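Long-range contacts in CytC3 (Streptomyces, PDB 3GJA), which is a nonheme iron halogenase of the phytanoyl-CoA dioxygenase family, probably chlorinating an amino acid substrate during biosynthesis of a Streptomyces natural product: residues A[71-76]-A[306-311]; A[124-129]-A[277-282]; A[144-149]-A[234-239]. All blocks are in the same frame, centred on the assembly; numbering follows the deposited sequence.

How the contacts relate
Contact 3 (144-149 with 234-239) lies within the span bracketed by contact 2 (124-129 with 277-282), and contact 2 within that bracketed by contact 1 (71-76 with 306-311). Contact 3, about 9 Å from the chain centre, pairs strands 147-152 and 230-235 of the barrel's six-stranded antiparallel sheet. Contacts 1 and 2 sit about 17 Å out: contact 1 sets the loop after strand 289-290 on the start of helix 75-82, contact 2 the hairpin 276-282 on the loop between strands 115-116 and 132-133. Centres are about 24 Å (1 and 2), 25 Å (1 and 3) and 19 Å (2 and 3) apart; none touch, so the attachments are independent.

Contact 1 (A[71-76]-A[306-311]); sequences HLDIDL and SQRGYE
A type I beta turn, Ser-306 to Gly-309, docks on the bend that leads from a short 3-10 segment, fastening the loop after strand 289-290 to the start of helix 75-82. Two bonds carry the join. Gln-307 N donates a hydrogen bond to Leu-72 O at 2.7 Å, nearly straight and in the carbonyl plane. Arg-308, extended from CG to NE, runs alongside Asp-73 in the same direction, its CD passing 3.2 Å from Asp-73 O. Its NH1 bonds that same Asp-73 O at 2.5 Å from above the carbonyl plane, while the oxygen stays near the guanidinium plane. The carboxylate of Asp-73 adds a looser salt bridge, OD2 to Arg-308 NH1 at 3.6 Å, with a water linking the two; the stronger partner of OD2 is Arg-70, in a salt bridge. Asp-75 OD1 lies at the edge of the Tyr-310 ring, near its plane, and is closest to Tyr-310 CB (3.3 Å). The turn is held by Gly-309 N bonding Ser-306 O and by Tyr-310 N donating to Ser-306 OG at 3.0 Å; the same OG forms an ST turn. A second water joins this hydroxyl to Asp-75, donating to OD1 at 2.6 Å.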
ATOM      1  N   HIS A  71     -10.095   1.811   3.351  1.00 33.11           N
ATOM      2  CA  HIS A  71     -10.237   3.059   2.622  1.00 33.92           C
ATOM      3  C   HIS A  71     -11.580   3.007   1.884  1.00 36.62           C
ATOM      4  O   HIS A  71     -11.995   3.980   1.257  1.00 36.83           O
ATOM      5  CB  HIS A  71      -9.098   3.241   1.615  1.00 31.23           C
ATOM      6  CG  HIS A  71      -8.989   2.132   0.619  1.00 32.80           C
ATOM      7  ND1 HIS A  71      -8.513   0.880   0.947  1.00 32.72           N
ATOM      8  CD2 HIS A  71      -9.332   2.073  -0.691  1.00 32.57           C
ATOM      9  CE1 HIS A  71      -8.569   0.097  -0.117  1.00 34.35           C
ATOM     10  NE2 HIS A  71      -9.063   0.796  -1.124  1.00 32.22           N
ATOM     11  N   LEU A  72     -12.256   1.861   1.963  1.00 37.54           N
ATOM     12  CA  LEU A  72     -13.549   1.705   1.316  1.00 38.33           C
ATOM     13  C   LEU A  72     -14.710   1.984   2.264  1.00 38.94           C
ATOM     14  O   LEU A  72     -15.865   1.924   1.858  1.00 40.15           O
ATOM     15  CB  LEU A  72     -13.691   0.308   0.702  1.00 36.41           C
ATOM     16  CG  LEU A  72     -12.762   0.066  -0.493  1.00 36.17           C
ATOM     17  CD1 LEU A  72     -13.018  -1.307  -1.077  1.00 36.74           C
ATOM     18  CD2 LEU A  72     -12.980   1.141  -1.541  1.00 35.46           C
ATOM     19  N   ASP A  73     -14.420   2.276   3.528  1.00 38.36           N
ATOM     20  CA  ASP A  73     -15.504   2.602   4.450  1.00 39.78           C
ATOM     21  C   ASP A  73     -15.174   3.740   5.425  1.00 41.07           C
ATOM     22  O   ASP A  73     -16.078   4.353   6.002  1.00 42.59           O
ATOM     23  CB  ASP A  73     -15.999   1.351   5.206  1.00 37.55           C
ATOM     24  CG  ASP A  73     -15.027   0.853   6.254  1.00 38.55           C
ATOM     25  OD1 ASP A  73     -13.925   0.388   5.887  1.00 34.40           O
ATOM     26  OD2 ASP A  73     -15.386   0.914   7.454  1.00 36.88           O
ATOM     27  N   ILE A  74     -13.889   4.041   5.594  1.00 39.80           N
ATOM     28  CA  ILE A  74     -13.494   5.122   6.492  1.00 37.68           C
ATOM     29  C   ILE A  74     -13.052   6.318   5.665  1.00 37.37           C
ATOM     30  O   ILE A  74     -12.071   6.242   4.924  1.00 36.14           O
ATOM     31  CB  ILE A  74     -12.351   4.685   7.434  1.00 37.84           C
ATOM     32  CG1 ILE A  74     -12.821   3.498   8.283  1.00 35.37           C
ATOM     33  CG2 ILE A  74     -11.923   5.859   8.320  1.00 34.55           C
ATOM     34  CD1 ILE A  74     -11.749   2.898   9.146  1.00 34.81           C
ATOM     35  N   ASP A  75     -13.788   7.419   5.800  1.00 37.01           N
ATOM     36  CA  ASP A  75     -13.514   8.639   5.046  1.00 37.12           C
ATOM     37  C   ASP A  75     -12.076   9.118   5.037  1.00 36.06           C
ATOM     38  O   ASP A  75     -11.532   9.397   3.977  1.00 36.00           O
ATOM     39  CB  ASP A  75     -14.415   9.782   5.530  1.00 39.84           C
ATOM     40  CG  ASP A  75     -15.868   9.588   5.129  1.00 41.01           C
ATOM     41  OD1 ASP A  75     -16.108   8.994   4.062  1.00 41.29           O
ATOM     42  OD2 ASP A  75     -16.768  10.037   5.871  1.00 44.19           O
ATOM     43  N   LEU A  76     -11.463   9.232   6.211  1.00 35.68           N
ATOM     44  CA  LEU A  76     -10.078   9.696   6.304  1.00 34.87           C
ATOM     45  C   LEU A  76      -9.101   8.771   5.559  1.00 33.38           C
ATOM     46  O   LEU A  76      -8.040   9.198   5.101  1.00 34.18           O
ATOM     47  CB  LEU A  76      -9.683   9.820   7.777  1.00 36.52           C
ATOM     48  CG  LEU A  76      -9.440  11.209   8.387  1.00 40.30           C
ATOM     49  CD1 LEU A  76     -10.130  12.303   7.598  1.00 37.00           C
ATOM     50  CD2 LEU A  76      -9.917  11.192   9.829  1.00 38.76           C
ATOM     51  N   SER A 306     -17.304   5.115  -1.891  1.00 40.84           N
ATOM     52  CA  SER A 306     -16.992   4.350  -0.693  1.00 39.48           C
ATOM     53  C   SER A 306     -18.278   3.867  -0.054  1.00 40.94           C
ATOM     54  O   SER A 306     -19.364   4.380  -0.335  1.00 40.52           O
ATOM     55  CB  SER A 306     -16.231   5.206   0.320  1.00 40.08           C
ATOM     56  OG  SER A 306     -17.118   5.806   1.250  1.00 40.73           O
ATOM     57  N   GLN A 307     -18.137   2.885   0.826  1.00 40.42           N
ATOM     58  CA  GLN A 307     -19.257   2.302   1.530  1.00 39.75           C
ATOM     59  C   GLN A 307     -19.970   3.346   2.388  1.00 41.29           C
ATOM     60  O   GLN A 307     -21.018   3.069   2.965  1.00 39.86           O
ATOM     61  CB  GLN A 307     -18.750   1.172   2.409  1.00 41.90           C
ATOM     62  CG  GLN A 307     -19.709   0.035   2.571  1.00 46.25           C
ATOM     63  CD  GLN A 307     -19.902  -0.753   1.290  1.00 46.57           C
ATOM     64  OE1 GLN A 307     -20.629  -1.739   1.274  1.00 50.47           O
ATOM     65  NE2 GLN A 307     -19.250  -0.326   0.211  1.00 45.53           N
ATOM     66  N   ARG A 308     -19.391   4.539   2.489  1.00 40.33           N
ATOM     67  CA  ARG A 308     -19.998   5.608   3.278  1.00 41.59           C
ATOM     68  C   ARG A 308     -20.359   6.807   2.422  1.00 40.95           C
ATOM     69  O   ARG A 308     -20.567   7.905   2.938  1.00 41.13           O
ATOM     70  CB  ARG A 308     -19.068   6.067   4.406  1.00 41.80           C
ATOM     71  CG  ARG A 308     -19.372   5.433   5.752  1.00 42.37           C
ATOM     72  CD  ARG A 308     -18.627   6.131   6.891  1.00 40.62           C
ATOM     73  NE  ARG A 308     -18.964   5.525   8.175  1.00 41.63           N
ATOM     74  CZ  ARG A 308     -18.489   4.360   8.599  1.00 42.06           C
ATOM     75  NH1 ARG A 308     -17.644   3.670   7.848  1.00 42.49           N
ATOM     76  NH2 ARG A 308     -18.877   3.872   9.767  1.00 45.07           N
ATOM     77  N   GLY A 309     -20.422   6.601   1.115  1.00 41.22           N
ATOM     78  CA  GLY A 309     -20.782   7.685   0.225  1.00 41.55           C
ATOM     79  C   GLY A 309     -19.645   8.608  -0.156  1.00 43.05           C
ATOM     80  O   GLY A 309     -19.868   9.633  -0.804  1.00 43.78           O
ATOM     81  N   TYR A 310     -18.424   8.271   0.241  1.00 42.01           N
ATOM     82  CA  TYR A 310     -17.299   9.117  -0.123  1.00 40.73           C
ATOM     83  C   TYR A 310     -17.048   8.858  -1.606  1.00 42.05           C
ATOM     84  O   TYR A 310     -16.785   7.730  -2.020  1.00 41.97           O
ATOM     85  CB  TYR A 310     -16.068   8.777   0.722  1.00 38.65           C
ATOM     86  CG  TYR A 310     -14.873   9.658   0.430  1.00 36.87           C
ATOM     87  CD1 TYR A 310     -14.138   9.495  -0.742  1.00 33.23           C
ATOM     88  CD2 TYR A 310     -14.485  10.667   1.321  1.00 34.17           C
ATOM     89  CE1 TYR A 310     -13.046  10.311  -1.026  1.00 34.31           C
ATOM     90  CE2 TYR A 310     -13.395  11.489   1.044  1.00 32.98           C
ATOM     91  CZ  TYR A 310     -12.683  11.307  -0.131  1.00 34.96           C
ATOM     92  OH  TYR A 310     -11.616  12.120  -0.432  1.00 35.70           O
ATOM     93  N   GLU A 311     -17.154   9.915  -2.401  1.00 43.29           N
ATOM     94  CA  GLU A 311     -16.983   9.824  -3.842  1.00 43.85           C
ATOM     95  C   GLU A 311     -15.529   9.928  -4.259  1.00 41.67           C
ATOM     96  O   GLU A 311     -14.834  10.860  -3.865  1.00 39.74           O
ATOM     97  CB  GLU A 311     -17.790  10.938  -4.509  1.00 48.20           C
ATOM     98  CG  GLU A 311     -17.930  10.820  -6.007  1.00 54.99           C
ATOM     99  CD  GLU A 311     -18.629   9.542  -6.422  1.00 60.26           C
ATOM    100  OE1 GLU A 311     -19.656   9.190  -5.795  1.00 61.24           O
ATOM    101  OE2 GLU A 311     -18.153   8.895  -7.382  1.00 62.54           O
TER
HETATM  102  O   HOH W   1     -17.507   0.665   9.163  1.00 41.07           O
HETATM  103  O   HOH W   2     -15.534   6.610   3.295  1.00 40.15           O

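Contact 2 (A[124-129]-A[277-282]); sequences AHATGK and YGDGIN. With ACT (acetate ion), chain C.
The segment 277-282 folds back through a type I' turn, Gly-278 to Ile-281, bringing Gly-278 to face Ala-126, their CA atoms 5.7 Å apart. A CB on Gly-278 would press against the methyl of Ala-126. Asp-279, at the tip, sends its carboxylate to the loop 124-129, where OD2 accepts from Ala-126 N at 3.0 Å along a nearly straight line (167°), the donor somewhat above the carboxylate plane. Ala-126 CB lies 3.5 Å from Asp-279 OD2. This is a tight beta hairpin with a classic bulge, Tyr-277 and Gly-278 both facing Ile-281, laid against the loop between strands 115-116 and 132-133. An alanine in place of Asp-279 would take away the acceptor of Ala-126 N and would probably loosen the hairpin tip from the loop. His-125 N donates at 2.9 Å to OXT of an acetate ion, probably from the crystallisation liquor, which Lys-62, Arg-102 and Gln-131 also hold. Tyr-277, with CG anti to the backbone N (chi1 -175°), brings its CE2 to Ala-124 CB at 3.8 Å and its OH to Lys-129 CB at 3.6 Å. A water bridges Thr-127 OG1 and Tyr-277 O, donating to the carbonyl at 2.5 Å.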
ATOM      1  N   ALA A 124      -1.671 -14.679  -2.986  1.00 40.34           N
ATOM      2  CA  ALA A 124      -2.547 -14.814  -1.831  1.00 40.64           C
ATOM      3  C   ALA A 124      -2.000 -15.974  -1.001  1.00 42.93           C
ATOM      4  O   ALA A 124      -1.741 -17.060  -1.528  1.00 42.40           O
ATOM      5  CB  ALA A 124      -3.969 -15.120  -2.286  1.00 40.94           C
ATOM      6  N   HIS A 125      -1.826 -15.754   0.295  1.00 42.87           N
ATOM      7  CA  HIS A 125      -1.288 -16.799   1.153  1.00 43.64           C
ATOM      8  C   HIS A 125      -2.124 -18.081   1.181  1.00 42.68           C
ATOM      9  O   HIS A 125      -1.596 -19.178   1.000  1.00 43.61           O
ATOM     10  CB  HIS A 125      -1.108 -16.271   2.579  1.00 41.08           C
ATOM     11  CG  HIS A 125      -0.291 -17.171   3.455  1.00 42.30           C
ATOM     12  ND1 HIS A 125       0.118 -16.810   4.720  1.00 42.46           N
ATOM     13  CD2 HIS A 125       0.203 -18.415   3.243  1.00 41.49           C
ATOM     14  CE1 HIS A 125       0.829 -17.790   5.249  1.00 42.35           C
ATOM     15  NE2 HIS A 125       0.896 -18.776   4.372  1.00 41.20           N
ATOM     16  N   ALA A 126      -3.424 -17.941   1.399  1.00 43.37           N
ATOM     17  CA  ALA A 126      -4.318 -19.096   1.485  1.00 43.93           C
ATOM     18  C   ALA A 126      -4.361 -20.026   0.274  1.00 43.02           C
ATOM     19  O   ALA A 126      -4.508 -21.235   0.426  1.00 43.85           O
ATOM     20  CB  ALA A 126      -5.728 -18.623   1.797  1.00 44.25           C
ATOM     21  N   THR A 127      -4.229 -19.468  -0.921  1.00 42.60           N
ATOM     22  CA  THR A 127      -4.325 -20.266  -2.137  1.00 42.55           C
ATOM     23  C   THR A 127      -3.115 -20.212  -3.058  1.00 43.40           C
ATOM     24  O   THR A 127      -2.980 -21.043  -3.954  1.00 42.72           O
ATOM     25  CB  THR A 127      -5.532 -19.815  -2.956  1.00 42.16           C
ATOM     26  OG1 THR A 127      -5.377 -18.426  -3.276  1.00 42.87           O
ATOM     27  CG2 THR A 127      -6.819 -20.006  -2.167  1.00 41.24           C
ATOM     28  N   GLY A 128      -2.251 -19.226  -2.861  1.00 43.59           N
ATOM     29  CA  GLY A 128      -1.081 -19.106  -3.712  1.00 43.73           C
ATOM     30  C   GLY A 128      -1.410 -18.466  -5.047  1.00 45.00           C
ATOM     31  O   GLY A 128      -0.553 -18.386  -5.931  1.00 46.08           O
ATOM     32  N   LYS A 129      -2.651 -18.010  -5.200  1.00 45.56           N
ATOM     33  CA  LYS A 129      -3.084 -17.365  -6.445  1.00 46.46           C
ATOM     34  C   LYS A 129      -2.492 -15.970  -6.579  1.00 46.34           C
ATOM     35  O   LYS A 129      -2.339 -15.253  -5.588  1.00 46.75           O
ATOM     36  CB  LYS A 129      -4.607 -17.227  -6.487  1.00 48.31           C
ATOM     37  CG  LYS A 129      -5.385 -18.521  -6.606  1.00 50.38           C
ATOM     38  CD  LYS A 129      -6.875 -18.214  -6.664  1.00 54.33           C
ATOM     39  CE  LYS A 129      -7.714 -19.476  -6.695  1.00 55.61           C
ATOM     40  NZ  LYS A 129      -9.164 -19.143  -6.769  1.00 59.09           N
ATOM     41  N   TYR A 277     -12.724 -15.399  -1.260  1.00 58.04           N
ATOM     42  CA  TYR A 277     -11.428 -15.564  -1.912  1.00 54.95           C
ATOM     43  C   TYR A 277     -10.342 -16.186  -1.031  1.00 53.91           C
ATOM     44  O   TYR A 277      -9.367 -16.744  -1.537  1.00 53.14           O
ATOM     45  CB  TYR A 277     -10.965 -14.196  -2.417  1.00 53.25           C
ATOM     46  CG  TYR A 277      -9.684 -14.196  -3.217  1.00 53.42           C
ATOM     47  CD1 TYR A 277      -9.654 -14.675  -4.530  1.00 53.37           C
ATOM     48  CD2 TYR A 277      -8.503 -13.690  -2.673  1.00 51.05           C
ATOM     49  CE1 TYR A 277      -8.479 -14.646  -5.279  1.00 52.30           C
ATOM     50  CE2 TYR A 277      -7.326 -13.658  -3.412  1.00 50.87           C
ATOM     51  CZ  TYR A 277      -7.321 -14.136  -4.712  1.00 51.92           C
ATOM     52  OH  TYR A 277      -6.157 -14.102  -5.441  1.00 53.29           O
ATOM     53  N   GLY A 278     -10.508 -16.095   0.285  1.00 53.13           N
ATOM     54  CA  GLY A 278      -9.510 -16.643   1.190  1.00 50.31           C
ATOM     55  C   GLY A 278      -8.850 -15.551   2.019  1.00 49.04           C
ATOM     56  O   GLY A 278      -8.818 -14.389   1.613  1.00 49.67           O
ATOM     57  N   ASP A 279      -8.311 -15.928   3.174  1.00 47.40           N
ATOM     58  CA  ASP A 279      -7.660 -14.987   4.084  1.00 45.37           C
ATOM     59  C   ASP A 279      -8.652 -13.934   4.562  1.00 44.69           C
ATOM     60  O   ASP A 279      -8.270 -12.833   4.949  1.00 45.54           O
ATOM     61  CB  ASP A 279      -6.460 -14.306   3.410  1.00 43.85           C
ATOM     62  CG  ASP A 279      -5.279 -15.242   3.242  1.00 43.39           C
ATOM     63  OD1 ASP A 279      -4.902 -15.903   4.233  1.00 44.48           O
ATOM     64  OD2 ASP A 279      -4.721 -15.314   2.129  1.00 43.12           O
ATOM     65  N   GLY A 280      -9.932 -14.287   4.533  1.00 42.37           N
ATOM     66  CA  GLY A 280     -10.957 -13.367   4.975  1.00 40.09           C
ATOM     67  C   GLY A 280     -11.386 -12.383   3.906  1.00 39.84           C
ATOM     68  O   GLY A 280     -12.212 -11.517   4.156  1.00 42.34           O
ATOM     69  N   ILE A 281     -10.826 -12.504   2.712  1.00 39.88           N
ATOM     70  CA  ILE A 281     -11.192 -11.610   1.625  1.00 40.51           C
ATOM     71  C   ILE A 281     -12.489 -12.061   0.954  1.00 42.54           C
ATOM     72  O   ILE A 281     -12.605 -13.206   0.513  1.00 42.57           O
ATOM     73  CB  ILE A 281     -10.114 -11.582   0.524  1.00 39.22           C
ATOM     74  CG1 ILE A 281      -8.822 -10.972   1.056  1.00 37.99           C
ATOM     75  CG2 ILE A 281     -10.622 -10.793  -0.676  1.00 36.81           C
ATOM     76  CD1 ILE A 281      -7.680 -11.070   0.069  1.00 37.13           C
ATOM     77  N   ASN A 282     -13.462 -11.163   0.881  1.00 44.20           N
ATOM     78  CA  ASN A 282     -14.718 -11.469   0.205  1.00 44.79           C
ATOM     79  C   ASN A 282     -14.911 -10.378  -0.837  1.00 44.25           C
ATOM     80  O   ASN A 282     -15.193  -9.232  -0.501  1.00 45.22           O
ATOM     81  CB  ASN A 282     -15.887 -11.488   1.187  1.00 45.01           C
ATOM     82  CG  ASN A 282     -17.186 -11.915   0.527  1.00 48.15           C
ATOM     83  OD1 ASN A 282     -17.945 -12.705   1.083  1.00 49.17           O
ATOM     84  ND2 ASN A 282     -17.449 -11.389  -0.662  1.00 47.53           N
TER
HETATM   85  C   ACT C 320      -2.687 -12.011   0.783  1.00 54.37           C
HETATM   86  O   ACT C 320      -2.162 -10.833   0.388  1.00 53.95           O
HETATM   87  OXT ACT C 320      -1.956 -12.942   1.050  1.00 54.20           O
HETATM   88  CH3 ACT C 320      -4.181 -12.173   0.891  1.00 52.49           C
HETATM   89  O   HOH W   3      -6.880 -16.888  -1.638  1.00 53.77           O

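Contact 3 (A[144-149]-A[234-239]); sequences IGTITV and FWSNTM
Four hydrogen bonds join the two segments. Thr-148 and Phe-234 hold each other twice: Thr-148 N donates to Phe-234 O at 2.8 Å and Phe-234 N to Thr-148 O at 3.0 Å, both nearly straight and in the carbonyl planes. Ser-236 N bonds Thr-146 O at 2.9 Å from above the carbonyl plane, and Ser-236 OG, placed by chi1 of 53° in the crowded position between backbone N and carbonyl carbon, accepts from Thr-146 N at 3.1 Å. The backbone N and O of Thr-146 are thus both engaged by one serine, while the Thr-146 hydroxyl, OG1, is bonded to Tyr-260 O and Trp-101 NE1. This is the antiparallel pairing of strands 147-152 and 230-235 in the central sheet of the cupin-type barrel, with Ile-147 and Trp-235 as the adjoining non-hydrogen-bonded pair; strand 253-262 flanks 147-152 on its far side. On one face of the sheet, Ile-147 sets its CD1 squarely over the six-membered ring of Trp-235, 3.5 Å from the centroid and 8° off the normal, a CH-pi contact. Thr-146 N meets the edge of the same indole, and Ile-94 of helix 84-94 touches both Ile-147 and Trp-235. On the other face, Thr-148 and Phe-234 point the same way side by side: Thr-148 CB stands over the phenyl ring, offset toward its rim, and Thr-148 CG2 reaches Phe-234 CZ at 3.7 Å. Thr-146 CG2 and Ser-236 CB, 3.4 Å apart, are closer than usual van der Waals contact.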
ATOM      1  N   ILE A 144       4.335  -8.997 -11.593  1.00 44.54           N
ATOM      2  CA  ILE A 144       3.290  -9.000 -10.570  1.00 42.38           C
ATOM      3  C   ILE A 144       3.518  -8.015  -9.430  1.00 41.13           C
ATOM      4  O   ILE A 144       2.944  -8.168  -8.351  1.00 41.65           O
ATOM      5  CB  ILE A 144       3.138 -10.398  -9.948  1.00 43.42           C
ATOM      6  CG1 ILE A 144       4.450 -10.797  -9.268  1.00 43.15           C
ATOM      7  CG2 ILE A 144       2.766 -11.414 -11.021  1.00 42.64           C
ATOM      8  CD1 ILE A 144       4.344 -12.041  -8.428  1.00 41.74           C
ATOM      9  N   GLY A 145       4.348  -7.006  -9.663  1.00 39.89           N
ATOM     10  CA  GLY A 145       4.625  -6.034  -8.624  1.00 38.64           C
ATOM     11  C   GLY A 145       3.566  -4.953  -8.477  1.00 39.37           C
ATOM     12  O   GLY A 145       2.724  -4.757  -9.354  1.00 37.09           O
ATOM     13  N   THR A 146       3.613  -4.246  -7.354  1.00 37.54           N
ATOM     14  CA  THR A 146       2.663  -3.180  -7.086  1.00 37.33           C
ATOM     15  C   THR A 146       3.361  -2.081  -6.282  1.00 38.29           C
ATOM     16  O   THR A 146       4.043  -2.355  -5.297  1.00 39.45           O
ATOM     17  CB  THR A 146       1.448  -3.712  -6.296  1.00 35.98           C
ATOM     18  OG1 THR A 146       0.515  -2.648  -6.064  1.00 37.86           O
ATOM     19  CG2 THR A 146       1.892  -4.282  -4.952  1.00 35.75           C
ATOM     20  N   ILE A 147       3.212  -0.840  -6.726  1.00 37.98           N
ATOM     21  CA  ILE A 147       3.820   0.284  -6.030  1.00 37.46           C
ATOM     22  C   ILE A 147       3.132   0.414  -4.682  1.00 37.91           C
ATOM     23  O   ILE A 147       1.912   0.580  -4.606  1.00 37.79           O
ATOM     24  CB  ILE A 147       3.648   1.589  -6.835  1.00 37.82           C
ATOM     25  CG1 ILE A 147       4.478   1.505  -8.119  1.00 37.10           C
ATOM     26  CG2 ILE A 147       4.075   2.798  -5.999  1.00 35.48           C
ATOM     27  CD1 ILE A 147       5.966   1.450  -7.875  1.00 37.15           C
ATOM     28  N   THR A 148       3.927   0.327  -3.623  1.00 37.19           N
ATOM     29  CA  THR A 148       3.426   0.408  -2.258  1.00 35.14           C
ATOM     30  C   THR A 148       3.821   1.739  -1.635  1.00 33.96           C
ATOM     31  O   THR A 148       4.980   2.137  -1.697  1.00 35.04           O
ATOM     32  CB  THR A 148       4.018  -0.744  -1.399  1.00 36.62           C
ATOM     33  OG1 THR A 148       3.724  -2.000  -2.023  1.00 37.57           O
ATOM     34  CG2 THR A 148       3.447  -0.734   0.015  1.00 32.98           C
ATOM     35  N   VAL A 149       2.847   2.432  -1.058  1.00 33.55           N
ATOM     36  CA  VAL A 149       3.091   3.703  -0.389  1.00 30.66           C
ATOM     37  C   VAL A 149       2.841   3.431   1.094  1.00 30.47           C
ATOM     38  O   VAL A 149       1.700   3.264   1.522  1.00 30.57           O
ATOM     39  CB  VAL A 149       2.127   4.805  -0.891  1.00 29.28           C
ATOM     40  CG1 VAL A 149       2.429   6.129  -0.194  1.00 25.51           C
ATOM     41  CG2 VAL A 149       2.264   4.961  -2.392  1.00 28.25           C
ATOM     42  N   PHE A 234       7.831   2.173  -2.474  1.00 34.99           N
ATOM     43  CA  PHE A 234       8.653   1.094  -3.003  1.00 34.23           C
ATOM     44  C   PHE A 234       7.847   0.034  -3.725  1.00 35.09           C
ATOM     45  O   PHE A 234       6.648  -0.133  -3.482  1.00 36.30           O
ATOM     46  CB  PHE A 234       9.411   0.412  -1.860  1.00 34.96           C
ATOM     47  CG  PHE A 234       8.513  -0.136  -0.768  1.00 34.81           C
ATOM     48  CD1 PHE A 234       8.120   0.666   0.303  1.00 35.67           C
ATOM     49  CD2 PHE A 234       8.073  -1.459  -0.805  1.00 35.33           C
ATOM     50  CE1 PHE A 234       7.306   0.158   1.328  1.00 35.32           C
ATOM     51  CE2 PHE A 234       7.256  -1.981   0.214  1.00 36.15           C
ATOM     52  CZ  PHE A 234       6.873  -1.168   1.283  1.00 35.12           C
ATOM     53  N   TRP A 235       8.514  -0.687  -4.618  1.00 35.23           N
ATOM     54  CA  TRP A 235       7.875  -1.787  -5.316  1.00 34.10           C
ATOM     55  C   TRP A 235       7.664  -2.826  -4.220  1.00 34.20           C
ATOM     56  O   TRP A 235       8.552  -3.049  -3.397  1.00 31.86           O
ATOM     57  CB  TRP A 235       8.803  -2.367  -6.381  1.00 35.38           C
ATOM     58  CG  TRP A 235       8.782  -1.644  -7.684  1.00 36.42           C
ATOM     59  CD1 TRP A 235       9.804  -0.933  -8.244  1.00 35.92           C
ATOM     60  CD2 TRP A 235       7.702  -1.609  -8.625  1.00 36.36           C
ATOM     61  NE1 TRP A 235       9.431  -0.464  -9.477  1.00 37.80           N
ATOM     62  CE2 TRP A 235       8.145  -0.864  -9.739  1.00 37.01           C
ATOM     63  CE3 TRP A 235       6.403  -2.136  -8.635  1.00 36.06           C
ATOM     64  CZ2 TRP A 235       7.335  -0.632 -10.857  1.00 35.91           C
ATOM     65  CZ3 TRP A 235       5.596  -1.905  -9.749  1.00 37.45           C
ATOM     66  CH2 TRP A 235       6.067  -1.159 -10.845  1.00 36.90           C
ATOM     67  N   SER A 236       6.493  -3.449  -4.204  1.00 33.65           N
ATOM     68  CA  SER A 236       6.176  -4.452  -3.196  1.00 35.32           C
ATOM     69  C   SER A 236       7.233  -5.558  -3.087  1.00 36.69           C
ATOM     70  O   SER A 236       7.410  -6.152  -2.021  1.00 35.83           O
ATOM     71  CB  SER A 236       4.822  -5.083  -3.516  1.00 33.42           C
ATOM     72  OG  SER A 236       4.806  -5.565  -4.853  1.00 33.95           O
ATOM     73  N   ASN A 237       7.933  -5.829  -4.184  1.00 38.41           N
ATOM     74  CA  ASN A 237       8.945  -6.885  -4.209  1.00 40.50           C
ATOM     75  C   ASN A 237      10.388  -6.411  -4.029  1.00 40.89           C
ATOM     76  O   ASN A 237      11.326  -7.171  -4.260  1.00 40.13           O
ATOM     77  CB  ASN A 237       8.828  -7.674  -5.515  1.00 42.68           C
ATOM     78  CG  ASN A 237       9.115  -6.827  -6.737  1.00 47.91           C
ATOM     79  OD1 ASN A 237       8.661  -5.687  -6.837  1.00 50.47           O
ATOM     80  ND2 ASN A 237       9.864  -7.385  -7.685  1.00 52.09           N
ATOM     81  N   THR A 238      10.571  -5.162  -3.614  1.00 39.12           N
ATOM     82  CA  THR A 238      11.917  -4.642  -3.418  1.00 39.29           C
ATOM     83  C   THR A 238      12.597  -5.321  -2.235  1.00 37.87           C
ATOM     84  O   THR A 238      11.975  -5.586  -1.209  1.00 37.90           O
ATOM     85  CB  THR A 238      11.898  -3.120  -3.178  1.00 39.43           C
ATOM     86  OG1 THR A 238      11.378  -2.470  -4.343  1.00 44.41           O
ATOM     87  CG2 THR A 238      13.299  -2.600  -2.891  1.00 38.01           C
ATOM     88  N   MET A 239      13.881  -5.603  -2.393  1.00 37.53           N
ATOM     89  CA  MET A 239      14.663  -6.241  -1.343  1.00 38.53           C
ATOM     90  C   MET A 239      14.567  -5.417  -0.068  1.00 37.59           C
ATOM     91  O   MET A 239      14.865  -4.230  -0.072  1.00 38.86           O
ATOM     92  CB  MET A 239      16.130  -6.327  -1.772  1.00 40.89           C
ATOM     93  CG  MET A 239      17.026  -7.082  -0.803  1.00 43.08           C
ATOM     94  SD  MET A 239      16.574  -8.815  -0.720  1.00 47.38           S
ATOM     95  CE  MET A 239      17.226  -9.398  -2.262  1.00 46.10           C
TER